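Local coordinates for putative carboxynorspermidine decarboxylase protein (Sinorhizobium meliloti, PDB 3MT1) that probably catalyses the pyridoxal phosphate-dependent decarboxylation of carboxynorspermidine and carboxyspermidine to norspermidine and spermidine, at residues L34-F39 and S43-M48; I340-L345 and R350-F355. One frame throughout, in Å; residues are numbered along the deposited sequence.

Contact 1. Residues L34-F39 and S43-M48; sequences LALKCF and SVFDLM
F39 lays one edge of its ring against V44: CG2 of V44 sits near the ring plane, 3.6 Å from CE1 of F39, and also touches CZ. The F39 side chain runs anti to its own backbone N (chi1 -177°), which brings the ring across to the 3-10 turn that precedes helix 45-49. The same CE1 of F39 lies 3.9 Å from the selenium of M48, a Met-aromatic contact in which SE is 5.1 Å from the ring centroid and 64° off the ring normal, an oblique approach. M48 is a selenomethionine, and the bend at its chi3 (80°) turns CE away from F39 and onto L34, where it meets both methyls, CD2 of L34 at 3.8 Å. These residues belong to the first beta-alpha-beta unit of the eight-stranded parallel barrel, strand 31-35 leading through 36-44 into helix 45-49 and on to strand 54-57. The same CD2 of L34 also meets CE1 of F45 at 3.6 Å, the two side chains crossing at about a right angle. Next along that ring, CZ of F45 is met by CD2 of L36 at 3.8 Å. All six touching residues are buried and every cross-contact is apolar. F70 of helix 60-70 packs edge-to-face with F45, while S235 and I236 of helix 233-236 touch M48. The F39 side chain lies about 8 Å from that of E233, a predicted substrate-binding residue.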
loop_
_atom_site.group_PDB
_atom_site.type_symbol
_atom_site.label_atom_id
_atom_site.label_comp_id
_atom_site.label_asym_id
_atom_site.label_seq_id
_atom_site.Cartn_x
_atom_site.Cartn_y
_atom_site.Cartn_z
ATOM N N LEU B 34 2.784 -21.996 6.714
ATOM C CA LEU B 34 2.056 -20.858 6.155
ATOM C C LEU B 34 3.056 -19.745 5.853
ATOM O O LEU B 34 3.810 -19.367 6.734
ATOM C CB LEU B 34 1.013 -20.351 7.166
ATOM C CG LEU B 34 0.208 -19.081 6.865
ATOM C CD1 LEU B 34 -0.565 -19.212 5.520
ATOM C CD2 LEU B 34 -0.743 -18.731 8.006
ATOM N N ALA B 35 3.077 -19.224 4.637
ATOM C CA ALA B 35 3.934 -18.035 4.353
ATOM C C ALA B 35 3.271 -16.750 4.834
ATOM O O ALA B 35 2.275 -16.317 4.245
ATOM C CB ALA B 35 4.296 -17.934 2.878
ATOM N N LEU B 36 3.791 -16.174 5.926
ATOM C CA LEU B 36 3.163 -15.006 6.540
ATOM C C LEU B 36 3.156 -13.747 5.645
ATOM O O LEU B 36 2.324 -12.887 5.829
ATOM C CB LEU B 36 3.731 -14.737 7.914
ATOM C CG LEU B 36 3.503 -15.828 8.986
ATOM C CD1 LEU B 36 3.934 -15.351 10.381
ATOM C CD2 LEU B 36 2.035 -16.227 9.046
ATOM N N LYS B 37 4.028 -13.671 4.633
ATOM C CA LYS B 37 3.994 -12.535 3.706
ATOM C C LYS B 37 2.677 -12.462 2.914
ATOM O O LYS B 37 2.229 -11.375 2.526
ATOM C CB LYS B 37 5.228 -12.465 2.797
ATOM C CG LYS B 37 5.314 -13.539 1.762
ATOM C CD LYS B 37 6.629 -13.496 0.945
ATOM C CE LYS B 37 6.722 -14.780 0.091
ATOM N NZ LYS B 37 8.080 -14.964 -0.563
ATOM N N CYS B 38 2.034 -13.610 2.710
ATOM C CA CYS B 38 0.811 -13.663 1.947
ATOM C C CYS B 38 -0.404 -13.398 2.844
ATOM O O CYS B 38 -1.351 -12.673 2.452
ATOM C CB CYS B 38 0.712 -15.019 1.274
ATOM S SG CYS B 38 -0.957 -15.435 0.746
ATOM N N PHE B 39 -0.367 -13.985 4.053
ATOM C CA PHE B 39 -1.547 -14.040 4.937
ATOM C C PHE B 39 -1.098 -14.195 6.367
ATOM O O PHE B 39 -0.423 -15.143 6.687
ATOM C CB PHE B 39 -2.403 -15.220 4.565
ATOM C CG PHE B 39 -3.670 -15.333 5.353
ATOM C CD1 PHE B 39 -3.725 -16.140 6.517
ATOM C CD2 PHE B 39 -4.831 -14.696 4.910
ATOM C CE1 PHE B 39 -4.928 -16.280 7.252
ATOM C CE2 PHE B 39 -6.036 -14.806 5.642
ATOM C CZ PHE B 39 -6.097 -15.610 6.807
ATOM N N SER B 43 -6.120 -14.251 13.890
ATOM C CA SER B 43 -7.301 -14.763 14.580
ATOM C C SER B 43 -7.846 -16.098 14.040
ATOM O O SER B 43 -8.736 -16.709 14.685
ATOM C CB SER B 43 -8.435 -13.740 14.554
ATOM O OG SER B 43 -8.766 -13.444 13.213
ATOM N N VAL B 44 -7.350 -16.532 12.867
ATOM C CA VAL B 44 -7.726 -17.821 12.321
ATOM C C VAL B 44 -6.591 -18.843 12.413
ATOM O O VAL B 44 -6.732 -19.969 11.938
ATOM C CB VAL B 44 -8.332 -17.740 10.852
ATOM C CG1 VAL B 44 -9.563 -16.818 10.791
ATOM C CG2 VAL B 44 -7.282 -17.359 9.804
ATOM N N PHE B 45 -5.477 -18.480 13.039
ATOM C CA PHE B 45 -4.411 -19.448 13.227
ATOM C C PHE B 45 -4.821 -20.696 14.030
ATOM O O PHE B 45 -4.357 -21.802 13.757
ATOM C CB PHE B 45 -3.198 -18.803 13.881
ATOM C CG PHE B 45 -2.445 -17.866 12.985
ATOM C CD1 PHE B 45 -2.763 -17.744 11.642
ATOM C CD2 PHE B 45 -1.397 -17.120 13.483
ATOM C CE1 PHE B 45 -2.068 -16.885 10.843
ATOM C CE2 PHE B 45 -0.682 -16.255 12.645
ATOM C CZ PHE B 45 -1.027 -16.151 11.348
ATOM N N ASP B 46 -5.685 -20.514 15.017
ATOM C CA ASP B 46 -6.187 -21.630 15.814
ATOM C C ASP B 46 -6.848 -22.645 14.929
ATOM O O ASP B 46 -6.671 -23.845 15.132
ATOM C CB ASP B 46 -7.128 -21.161 16.938
ATOM C CG ASP B 46 -6.348 -20.590 18.139
ATOM O OD1 ASP B 46 -5.179 -21.021 18.320
ATOM O OD2 ASP B 46 -6.872 -19.711 18.893
ATOM N N LEU B 47 -7.575 -22.176 13.923
ATOM C CA LEU B 47 -8.150 -23.105 12.970
ATOM C C LEU B 47 -7.097 -23.778 12.075
ATOM O O LEU B 47 -7.165 -24.974 11.886
ATOM C CB LEU B 47 -9.313 -22.488 12.181
ATOM C CG LEU B 47 -9.741 -23.192 10.887
ATOM C CD1 LEU B 47 -10.581 -24.464 11.144
ATOM C CD2 LEU B 47 -10.501 -22.220 10.003
HETATM N N MSE B 48 -6.095 -23.047 11.596
HETATM C CA MSE B 48 -5.102 -23.615 10.678
HETATM C C MSE B 48 -4.036 -24.506 11.346
HETATM O O MSE B 48 -3.498 -25.415 10.708
HETATM C CB MSE B 48 -4.412 -22.496 9.888
HETATM C CG MSE B 48 -5.361 -21.657 9.118
HETATM SE SE MSE B 48 -4.609 -20.023 8.425
HETATM C CE MSE B 48 -3.731 -20.748 6.894
#

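Contact 2. Residues I340-L345 and R350-F355; sequences IAIREL and RTVREF
A beta hairpin formed by strands 339-343 and 349-353 makes this contact; its segments 340-343 and 350-353 run antiparallel with 150° between their directions and 4.7 Å between their axes at the closest point. I342 and R350 are a hydrogen-bonded pair: N of I342 donates to O of R350 at 3.0 Å, and N of R350 donates back to O of I342 at 2.9 Å. A341 and T351 form the neighbouring non-hydrogen-bonded pair. There CB of A341 comes to 3.3 Å from O of R350. Past this point the register slips by one, because V352 and R353 both face I340. The evidence is the shared acceptor: O of I340 takes N of V352 at 2.8 Å and, more weakly, N of R353 at 3.3 Å, while N of I340 donates to O of R353 in a nearly straight bond (169°).

On the sheet face carrying I340 and I342, CD1 of I342 meets CG2 of V352 at 3.8 Å. That same V352 methyl lies over one face of the R350 guanidinium, offset toward its rim. R350 extends from CG to NE, passing OE2 of E344, which lies 3.6 Å from its CD; the charged atoms themselves do not meet. Farther along, CG1 of I340 approaches CE1 of F355 obliquely, and CG of R353 lies over one face of the F355 ring, offset toward its rim. The R353 guanidinium bonds through NE to the backbone O of Q362 of the second subunit and through NH1 in a salt bridge to D359. Two residues set against one, the second amide bonding only weakly, mark a classic beta bulge, here in the hairpin that joins the mixed sheet where 339-343 pairs with strand 6-10.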
loop_
_atom_site.group_PDB
_atom_site.type_symbol
_atom_site.label_atom_id
_atom_site.label_comp_id
_atom_site.label_asym_id
_atom_site.label_seq_id
_atom_site.Cartn_x
_atom_site.Cartn_y
_atom_site.Cartn_z
ATOM N N ILE B 340 -12.320 -6.882 9.552
ATOM C CA ILE B 340 -11.925 -8.246 9.308
ATOM C C ILE B 340 -13.013 -9.101 9.938
ATOM O O ILE B 340 -13.331 -8.932 11.118
ATOM C CB ILE B 340 -10.524 -8.556 9.916
ATOM C CG1 ILE B 340 -9.432 -7.734 9.220
ATOM C CG2 ILE B 340 -10.209 -10.058 9.871
ATOM C CD1 ILE B 340 -7.954 -7.989 9.804
ATOM N N ALA B 341 -13.606 -9.987 9.135
ATOM C CA ALA B 341 -14.712 -10.847 9.600
ATOM C C ALA B 341 -14.663 -12.281 9.094
ATOM O O ALA B 341 -14.056 -12.596 8.073
ATOM C CB ALA B 341 -16.030 -10.225 9.290
ATOM N N ILE B 342 -15.280 -13.146 9.868
ATOM C CA ILE B 342 -15.341 -14.570 9.570
ATOM C C ILE B 342 -16.793 -15.036 9.385
ATOM O O ILE B 342 -17.641 -14.753 10.251
ATOM C CB ILE B 342 -14.723 -15.354 10.743
ATOM C CG1 ILE B 342 -13.243 -14.979 10.861
ATOM C CG2 ILE B 342 -14.962 -16.860 10.582
ATOM C CD1 ILE B 342 -12.509 -15.597 12.064
ATOM N N ARG B 343 -17.089 -15.732 8.282
ATOM C CA ARG B 343 -18.363 -16.470 8.175
ATOM C C ARG B 343 -18.192 -17.807 8.883
ATOM O O ARG B 343 -17.404 -18.627 8.444
ATOM C CB ARG B 343 -18.785 -16.691 6.716
ATOM C CG ARG B 343 -20.250 -17.136 6.566
ATOM C CD ARG B 343 -20.599 -17.627 5.173
ATOM N NE ARG B 343 -21.030 -16.538 4.287
ATOM C CZ ARG B 343 -20.315 -16.029 3.270
ATOM N NH1 ARG B 343 -19.096 -16.499 2.978
ATOM N NH2 ARG B 343 -20.824 -15.031 2.535
ATOM N N GLU B 344 -18.886 -18.015 9.993
ATOM C CA GLU B 344 -18.760 -19.286 10.718
ATOM C C GLU B 344 -19.665 -20.364 10.086
ATOM O O GLU B 344 -20.377 -20.103 9.115
ATOM C CB GLU B 344 -19.065 -19.137 12.218
ATOM C CG GLU B 344 -18.472 -17.932 12.933
ATOM C CD GLU B 344 -17.185 -18.195 13.724
ATOM O OE1 GLU B 344 -16.365 -19.052 13.334
ATOM O OE2 GLU B 344 -16.970 -17.508 14.750
ATOM N N LEU B 345 -19.633 -21.574 10.642
ATOM C CA LEU B 345 -20.396 -22.722 10.082
ATOM C C LEU B 345 -21.922 -22.533 10.066
ATOM O O LEU B 345 -22.571 -22.763 9.060
ATOM C CB LEU B 345 -19.979 -24.022 10.779
ATOM C CG LEU B 345 -18.474 -24.286 10.597
ATOM C CD1 LEU B 345 -18.007 -25.380 11.517
ATOM C CD2 LEU B 345 -18.131 -24.594 9.141
ATOM N N ARG B 350 -18.906 -13.179 12.302
ATOM C CA ARG B 350 -18.300 -12.705 13.525
ATOM C C ARG B 350 -17.374 -11.571 13.109
ATOM O O ARG B 350 -16.623 -11.698 12.138
ATOM C CB ARG B 350 -17.504 -13.849 14.153
ATOM C CG ARG B 350 -16.689 -13.481 15.403
ATOM C CD ARG B 350 -15.475 -14.413 15.661
ATOM N NE ARG B 350 -14.426 -13.696 16.420
ATOM C CZ ARG B 350 -13.232 -14.189 16.806
ATOM N NH1 ARG B 350 -12.852 -15.434 16.525
ATOM N NH2 ARG B 350 -12.395 -13.413 17.485
ATOM N N THR B 351 -17.406 -10.455 13.818
ATOM C CA THR B 351 -16.473 -9.377 13.496
ATOM C C THR B 351 -15.256 -9.527 14.372
ATOM O O THR B 351 -15.366 -9.522 15.595
ATOM C CB THR B 351 -17.079 -8.012 13.706
ATOM O OG1 THR B 351 -18.232 -7.919 12.884
ATOM C CG2 THR B 351 -16.136 -6.955 13.250
ATOM N N VAL B 352 -14.092 -9.677 13.755
ATOM C CA VAL B 352 -12.873 -9.863 14.520
ATOM C C VAL B 352 -12.243 -8.519 14.912
ATOM O O VAL B 352 -11.886 -8.311 16.076
ATOM C CB VAL B 352 -11.894 -10.698 13.718
ATOM C CG1 VAL B 352 -10.529 -10.650 14.326
ATOM C CG2 VAL B 352 -12.386 -12.118 13.633
ATOM N N ARG B 353 -12.109 -7.614 13.937
ATOM C CA ARG B 353 -11.386 -6.362 14.120
ATOM C C ARG B 353 -12.005 -5.285 13.266
ATOM O O ARG B 353 -12.195 -5.458 12.064
ATOM C CB ARG B 353 -9.920 -6.524 13.713
ATOM C CG ARG B 353 -9.050 -5.240 13.716
ATOM C CD ARG B 353 -8.729 -4.705 15.114
ATOM N NE ARG B 353 -7.496 -3.924 15.120
ATOM C CZ ARG B 353 -7.418 -2.588 15.105
ATOM N NH1 ARG B 353 -8.524 -1.830 15.073
ATOM N NH2 ARG B 353 -6.216 -2.000 15.110
ATOM N N GLU B 354 -12.304 -4.160 13.904
ATOM C CA GLU B 354 -12.911 -3.033 13.242
ATOM C C GLU B 354 -11.893 -1.904 13.347
ATOM O O GLU B 354 -11.325 -1.691 14.422
ATOM C CB GLU B 354 -14.163 -2.666 14.004
ATOM C CG GLU B 354 -15.358 -2.201 13.183
ATOM C CD GLU B 354 -16.647 -2.088 14.054
ATOM O OE1 GLU B 354 -16.534 -1.788 15.281
ATOM O OE2 GLU B 354 -17.766 -2.294 13.514
ATOM N N PHE B 355 -11.645 -1.210 12.230
ATOM C CA PHE B 355 -10.699 -0.115 12.206
ATOM C C PHE B 355 -11.441 1.195 12.336
ATOM O O PHE B 355 -12.437 1.431 11.657
ATOM C CB PHE B 355 -9.798 -0.157 10.976
ATOM C CG PHE B 355 -9.033 -1.473 10.818
ATOM C CD1 PHE B 355 -9.474 -2.456 9.935
ATOM C CD2 PHE B 355 -7.886 -1.729 11.578
ATOM C CE1 PHE B 355 -8.782 -3.662 9.806
ATOM C CE2 PHE B 355 -7.200 -2.910 11.465
ATOM C CZ PHE B 355 -7.628 -3.884 10.577
#

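How the contacts relate
From the N terminus, contact 1 comes first: three residues separate 34-39 from 43-48, within the connection 36-44 from the first barrel strand to helix 45-49. Contact 2 follows much later, where 340-345 and 350-355 close a hairpin over four residues near the C terminus. The two loops are in series, neither nested nor crossing. Though far apart in sequence, their centres lie about 15 Å apart, and they touch where CG1 of V44 packs 3.4 Å from CD1 of I342 and S43 lies against V352. This junction brings the barrel against the mixed sheet, in which strand 339-343 also pairs with strand 6-10. Both contacts also reach the C-terminal end of the second subunit, S43 and V352 each meeting its S365.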